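Local coordinates for protein interleukin-2 receptor subunit beta (PDB 6DG5) that acts as the beta subunit of the interleukin-2 receptor, probably binding the cytokine, passing on its mitogenic signal and taking part in responses to interleukin-15, at residues B[137-142]-B[187-192]; B[146-151]-B[175-180]. All coordinates share one frame; numbering follows the deposited sequence.

How the interactions relate
Both contacts belong to the membrane-proximal fibronectin type III domain of the receptor ectodomain, and both join the neighbouring antiparallel strands 140-148 and 178-187, at opposite ends of the pair and about 30 Å apart between centres. Interaction 2 is nested in the chain loop closed by interaction 1. At 137-142 and 187-192 the strands give way to loops, the contact is partly buried, and an aromatic ring with an arginine carries it beside other protein chains of the complex. At 146-151 and 175-180, a surface contact untouched by those chains, regular backbone pairing and a salt bridge dominate. Tyr179 is the buried side chain of the second; in the first, Leu140 packs mostly beyond the contact.

Interaction 1: residues B[137-142]-B[187-192]; sequences EPYLEF and AQRNNT
Tyr139 and Arg189 meet where the start of strand 140-148 and the end of strand 178-187 open into loops of the fibronectin type III domain. The tyrosine CB lies 4.3 Å from CB of Ala187, a small residue that lets the two backbones approach. With chi1 at -66°, CG stands beside the backbone N, anti to its own carbonyl carbon. The tyrosine and arginine side chains then cross obliquely. Arg189 CD sits over one face of the ring, displaced toward the rim and 4.2 Å from the ring centroid, a CH-pi contact. Farther along, Tyr139 CE2 comes 3.4 Å from Arg189 NE, and the guanidinium lies oblique to the ring, the planes 53° apart. At the tip, Tyr139 OH is hydrogen-bonded to an acidic side chain of another protein's chain.

Nearer the main chain, the backbones come close: Leu140 and Ala187 form an antiparallel non-hydrogen-bonded pair, and Ala187 CA lies 3.2 Å from Tyr139 O in a CA-H...O contact. Leu140 suits its buried place, packing on Val185 and Val132. Gln188, poorly ordered and with an uncertain amide orientation, lies across Glu141 at about a right angle.

The tyrosine ring thus takes the CD methylene and NE of the arginine, while Tyr139 OH and, through a salt bridge outside the two segments, Arg189 NH1 turn to acidic side chains of another protein's chain. That is consistent with the loop-borne ligand surface of type I cytokine receptors.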
loop_
_atom_site.group_PDB
_atom_site.type_symbol
_atom_site.label_atom_id
_atom_site.label_comp_id
_atom_site.label_asym_id
_atom_site.label_seq_id
_atom_site.Cartn_x
_atom_site.Cartn_y
_atom_site.Cartn_z
ATOM N N GLU B 137 -3.752 -0.167 4.554
ATOM C CA GLU B 137 -3.300 1.108 5.105
ATOM C C GLU B 137 -2.739 2.072 4.063
ATOM O O GLU B 137 -3.029 3.276 4.168
ATOM C CB GLU B 137 -2.267 0.864 6.214
ATOM C CG GLU B 137 -1.988 2.101 7.049
ATOM C CD GLU B 137 -0.694 2.004 7.830
ATOM O OE1 GLU B 137 -0.426 0.943 8.428
ATOM O OE2 GLU B 137 0.068 2.992 7.836
ATOM N N PRO B 138 -1.954 1.650 3.064
ATOM C CA PRO B 138 -1.445 2.633 2.092
ATOM C C PRO B 138 -2.522 3.244 1.210
ATOM O O PRO B 138 -2.274 4.292 0.599
ATOM C CB PRO B 138 -0.441 1.822 1.260
ATOM C CG PRO B 138 -0.876 0.413 1.418
ATOM C CD PRO B 138 -1.369 0.318 2.827
ATOM N N TYR B 139 -3.704 2.635 1.128
ATOM C CA TYR B 139 -4.777 3.116 0.267
ATOM C C TYR B 139 -5.787 3.980 1.013
ATOM O O TYR B 139 -6.934 4.102 0.568
ATOM C CB TYR B 139 -5.487 1.936 -0.398
ATOM C CG TYR B 139 -4.620 1.172 -1.371
ATOM C CD1 TYR B 139 -4.514 1.574 -2.695
ATOM C CD2 TYR B 139 -3.909 0.048 -0.966
ATOM C CE1 TYR B 139 -3.725 0.880 -3.590
ATOM C CE2 TYR B 139 -3.115 -0.654 -1.856
ATOM C CZ TYR B 139 -3.029 -0.232 -3.166
ATOM O OH TYR B 139 -2.243 -0.920 -4.062
ATOM N N LEU B 140 -5.386 4.592 2.124
ATOM C CA LEU B 140 -6.320 5.377 2.920
ATOM C C LEU B 140 -6.756 6.630 2.175
ATOM O O LEU B 140 -5.976 7.247 1.443
ATOM C CB LEU B 140 -5.689 5.759 4.258
ATOM C CG LEU B 140 -5.616 4.646 5.302
ATOM C CD1 LEU B 140 -4.839 5.107 6.524
ATOM C CD2 LEU B 140 -7.012 4.190 5.689
ATOM N N GLU B 141 -8.017 7.005 2.370
ATOM C CA GLU B 141 -8.609 8.172 1.737
ATOM C C GLU B 141 -9.524 8.842 2.749
ATOM O O GLU B 141 -10.172 8.161 3.546
ATOM C CB GLU B 141 -9.395 7.781 0.481
ATOM C CG GLU B 141 -9.549 8.885 -0.544
ATOM C CD GLU B 141 -10.079 8.370 -1.868
ATOM O OE1 GLU B 141 -11.267 7.987 -1.926
ATOM O OE2 GLU B 141 -9.302 8.332 -2.845
ATOM N N PHE B 142 -9.575 10.170 2.721
ATOM C CA PHE B 142 -10.322 10.919 3.719
ATOM C C PHE B 142 -11.253 11.921 3.058
ATOM O O PHE B 142 -10.925 12.503 2.019
ATOM C CB PHE B 142 -9.382 11.643 4.684
ATOM C CG PHE B 142 -8.571 10.718 5.540
ATOM C CD1 PHE B 142 -9.091 10.216 6.718
ATOM C CD2 PHE B 142 -7.289 10.351 5.165
ATOM C CE1 PHE B 142 -8.349 9.366 7.511
ATOM C CE2 PHE B 142 -6.542 9.501 5.953
ATOM C CZ PHE B 142 -7.073 9.005 7.128
ATOM N N ALA B 187 -10.739 3.012 1.993
ATOM C CA ALA B 187 -9.605 2.435 1.272
ATOM C C ALA B 187 -10.087 1.971 -0.098
ATOM O O ALA B 187 -10.864 1.014 -0.196
ATOM C CB ALA B 187 -8.980 1.279 2.055
ATOM N N GLN B 188 -9.619 2.632 -1.153
ATOM C CA GLN B 188 -10.140 2.408 -2.502
ATOM C C GLN B 188 -9.208 1.504 -3.315
ATOM O O GLN B 188 -8.712 1.848 -4.389
ATOM C CB GLN B 188 -10.403 3.750 -3.198
ATOM C CG GLN B 188 -9.181 4.598 -3.589
ATOM C CD GLN B 188 -8.329 5.025 -2.415
ATOM O OE1 GLN B 188 -8.823 5.192 -1.302
ATOM N NE2 GLN B 188 -7.034 5.200 -2.658
ATOM N N ARG B 189 -8.991 0.295 -2.793
ATOM C CA ARG B 189 -8.244 -0.709 -3.544
ATOM C C ARG B 189 -9.048 -1.197 -4.743
ATOM O O ARG B 189 -8.633 -1.032 -5.896
ATOM C CB ARG B 189 -7.874 -1.883 -2.636
ATOM C CG ARG B 189 -7.323 -3.087 -3.387
ATOM C CD ARG B 189 -5.882 -2.876 -3.825
ATOM N NE ARG B 189 -4.927 -3.370 -2.836
ATOM C CZ ARG B 189 -4.456 -4.613 -2.809
ATOM N NH1 ARG B 189 -3.584 -4.977 -1.877
ATOM N NH2 ARG B 189 -4.854 -5.497 -3.715
ATOM N N ASN B 190 -10.207 -1.805 -4.487
ATOM C CA ASN B 190 -11.138 -2.184 -5.538
ATOM C C ASN B 190 -12.452 -1.416 -5.483
ATOM O O ASN B 190 -13.341 -1.684 -6.303
ATOM C CB ASN B 190 -11.426 -3.694 -5.478
ATOM C CG ASN B 190 -11.861 -4.154 -4.100
ATOM O OD1 ASN B 190 -12.572 -3.441 -3.389
ATOM N ND2 ASN B 190 -11.431 -5.350 -3.714
ATOM N N ASN B 191 -12.603 -0.484 -4.541
ATOM C CA ASN B 191 -13.777 0.372 -4.399
ATOM C C ASN B 191 -15.055 -0.420 -4.142
ATOM O O ASN B 191 -16.158 0.096 -4.347
ATOM C CB ASN B 191 -13.961 1.283 -5.619
ATOM C CG ASN B 191 -14.582 2.617 -5.257
ATOM O OD1 ASN B 191 -15.047 2.815 -4.134
ATOM N ND2 ASN B 191 -14.595 3.541 -6.210
ATOM N N THR B 192 -14.935 -1.667 -3.689
ATOM C CA THR B 192 -16.108 -2.444 -3.305
ATOM C C THR B 192 -16.575 -2.137 -1.885
ATOM O O THR B 192 -17.703 -2.495 -1.528
ATOM C CB THR B 192 -15.813 -3.940 -3.452
ATOM O OG1 THR B 192 -15.036 -4.157 -4.635
ATOM C CG2 THR B 192 -17.107 -4.732 -3.570
#

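Interaction 2: residues B[146-151]-B[175-180]; sequences RRLLGH and PSTSYE
Arg147 grips Glu180 side-on, its NE and NH2 converging on the single oxygen OE1. The distances are 3.0 Å from Arg147 NE to Glu180 OE1 and 2.9 Å from Arg147 NH2 to the same oxygen. OE1 lies in the guanidinium plane, yet both nitrogens reach it from above one face of the carboxylate, whose plane is turned 47° from that of the guanidinium. This salt bridge spans neighbouring antiparallel strands, C and F of the fibronectin type III fold. Arginine and glutamate suit the place because both side chains run the same way over the face they share, long enough for their charged ends to meet near the surface. Arg147 CG lies between the backbone N and the carbonyl carbon (chi1 88°), and the chain runs extended from there to NE. Arg147 also makes a cation-pi contact with Trp153.

The backbones below form a hydrogen-bonded pair: Arg147 N gives to Glu180 O at 2.9 Å, and Glu180 N returns the bond to Arg147 O at 2.9 Å. Leu149 N adds a third bond, 3.1 Å to Ser178 O. Leu149 is already the second residue of a type II turn, Leu148 to His151, closed by His151 N to Leu148 O; in it Gly150 adopts a positive phi of 100° that would jam a CB against the preceding carbonyl.

Side chains pack beside this pairing. Leu149 CD1 rests 3.6 Å from CB of Ser178, whose OG bonds to Arg205. Arg146 lies alongside Tyr179, its aliphatic CD 3.8 Å from the tyrosine CD2. The hydroxyl of the buried Tyr179 bonds to the backbone N of Ile174, an arrangement consistent with the tyrosine corner of Greek-key domains. Leu148 runs beside the same ring, with its CD1 methyl 3.5 Å from Tyr179 CE2.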
loop_
_atom_site.group_PDB
_atom_site.type_symbol
_atom_site.label_atom_id
_atom_site.label_comp_id
_atom_site.label_asym_id
_atom_site.label_seq_id
_atom_site.Cartn_x
_atom_site.Cartn_y
_atom_site.Cartn_z
ATOM N N ARG B 146 -17.248 20.693 6.249
ATOM C CA ARG B 146 -17.240 21.870 7.107
ATOM C C ARG B 146 -18.596 22.555 7.024
ATOM O O ARG B 146 -19.067 22.868 5.926
ATOM C CB ARG B 146 -16.130 22.834 6.684
ATOM C CG ARG B 146 -16.102 24.145 7.449
ATOM C CD ARG B 146 -15.486 25.265 6.618
ATOM N NE ARG B 146 -16.410 25.769 5.604
ATOM C CZ ARG B 146 -16.346 25.467 4.309
ATOM N NH1 ARG B 146 -15.393 24.665 3.856
ATOM N NH2 ARG B 146 -17.234 25.974 3.464
ATOM N N ARG B 147 -19.224 22.788 8.174
ATOM C CA ARG B 147 -20.519 23.445 8.210
ATOM C C ARG B 147 -20.483 24.627 9.165
ATOM O O ARG B 147 -19.716 24.649 10.131
ATOM C CB ARG B 147 -21.647 22.477 8.617
ATOM C CG ARG B 147 -21.889 22.344 10.115
ATOM C CD ARG B 147 -23.235 21.684 10.381
ATOM N NE ARG B 147 -23.457 21.412 11.798
ATOM C CZ ARG B 147 -24.587 20.916 12.295
ATOM N NH1 ARG B 147 -25.603 20.641 11.488
ATOM N NH2 ARG B 147 -24.704 20.695 13.597
ATOM N N LEU B 148 -21.320 25.616 8.869
ATOM C CA LEU B 148 -21.497 26.765 9.749
ATOM C C LEU B 148 -22.396 26.375 10.916
ATOM O O LEU B 148 -23.314 25.563 10.761
ATOM C CB LEU B 148 -22.109 27.929 8.970
ATOM C CG LEU B 148 -21.490 29.320 9.101
ATOM C CD1 LEU B 148 -20.071 29.316 8.578
ATOM C CD2 LEU B 148 -22.331 30.339 8.354
ATOM N N LEU B 149 -22.126 26.943 12.090
ATOM C CA LEU B 149 -22.934 26.614 13.254
ATOM C C LEU B 149 -24.365 27.098 13.065
ATOM O O LEU B 149 -24.604 28.271 12.761
ATOM C CB LEU B 149 -22.335 27.230 14.524
ATOM C CG LEU B 149 -21.559 26.265 15.421
ATOM C CD1 LEU B 149 -21.557 26.754 16.862
ATOM C CD2 LEU B 149 -22.126 24.855 15.332
ATOM N N GLY B 150 -25.318 26.183 13.250
ATOM C CA GLY B 150 -26.717 26.426 13.002
ATOM C C GLY B 150 -27.202 25.875 11.675
ATOM O O GLY B 150 -28.391 25.557 11.540
ATOM N N HIS B 151 -26.306 25.741 10.702
ATOM C CA HIS B 151 -26.667 25.238 9.387
ATOM C C HIS B 151 -26.697 23.710 9.402
ATOM O O HIS B 151 -26.488 23.067 10.433
ATOM C CB HIS B 151 -25.697 25.769 8.334
ATOM C CG HIS B 151 -25.739 27.256 8.167
ATOM N ND1 HIS B 151 -25.730 28.128 9.235
ATOM C CD2 HIS B 151 -25.780 28.026 7.054
ATOM C CE1 HIS B 151 -25.767 29.370 8.787
ATOM N NE2 HIS B 151 -25.797 29.337 7.468
ATOM N N PRO B 175 -13.728 35.673 10.045
ATOM C CA PRO B 175 -13.275 35.884 11.425
ATOM C C PRO B 175 -14.430 35.845 12.411
ATOM O O PRO B 175 -15.566 36.205 12.091
ATOM C CB PRO B 175 -12.635 37.278 11.384
ATOM C CG PRO B 175 -12.330 37.520 9.944
ATOM C CD PRO B 175 -13.408 36.819 9.180
ATOM N N SER B 176 -14.113 35.407 13.632
ATOM C CA SER B 176 -15.080 35.288 14.724
ATOM C C SER B 176 -16.332 34.539 14.271
ATOM O O SER B 176 -17.462 35.004 14.431
ATOM C CB SER B 176 -15.434 36.662 15.297
ATOM O OG SER B 176 -16.068 37.480 14.331
ATOM N N THR B 177 -16.116 33.363 13.685
ATOM C CA THR B 177 -17.192 32.528 13.171
ATOM C C THR B 177 -16.970 31.094 13.627
ATOM O O THR B 177 -15.839 30.601 13.617
ATOM C CB THR B 177 -17.260 32.597 11.639
ATOM O OG1 THR B 177 -17.466 33.955 11.231
ATOM C CG2 THR B 177 -18.395 31.737 11.111
ATOM N N SER B 178 -18.051 30.432 14.033
ATOM C CA SER B 178 -17.990 29.084 14.584
ATOM C C SER B 178 -18.329 28.055 13.513
ATOM O O SER B 178 -19.341 28.186 12.816
ATOM C CB SER B 178 -18.948 28.943 15.768
ATOM O OG SER B 178 -18.626 29.859 16.799
ATOM N N TYR B 179 -17.490 27.028 13.398
ATOM C CA TYR B 179 -17.661 25.968 12.419
ATOM C C TYR B 179 -17.722 24.612 13.112
ATOM O O TYR B 179 -17.335 24.464 14.274
ATOM C CB TYR B 179 -16.515 25.959 11.397
ATOM C CG TYR B 179 -16.301 27.262 10.660
ATOM C CD1 TYR B 179 -15.508 28.266 11.200
ATOM C CD2 TYR B 179 -16.874 27.478 9.413
ATOM C CE1 TYR B 179 -15.301 29.453 10.526
ATOM C CE2 TYR B 179 -16.669 28.662 8.730
ATOM C CZ TYR B 179 -15.885 29.646 9.291
ATOM O OH TYR B 179 -15.684 30.824 8.612
ATOM N N GLU B 180 -18.199 23.615 12.368
ATOM C CA GLU B 180 -18.250 22.232 12.819
ATOM C C GLU B 180 -17.749 21.341 11.691
ATOM O O GLU B 180 -18.085 21.561 10.524
ATOM C CB GLU B 180 -19.674 21.832 13.234
ATOM C CG GLU B 180 -19.752 20.957 14.481
ATOM C CD GLU B 180 -21.172 20.816 15.008
ATOM O OE1 GLU B 180 -22.071 21.522 14.501
ATOM O OE2 GLU B 180 -21.391 20.000 15.931
#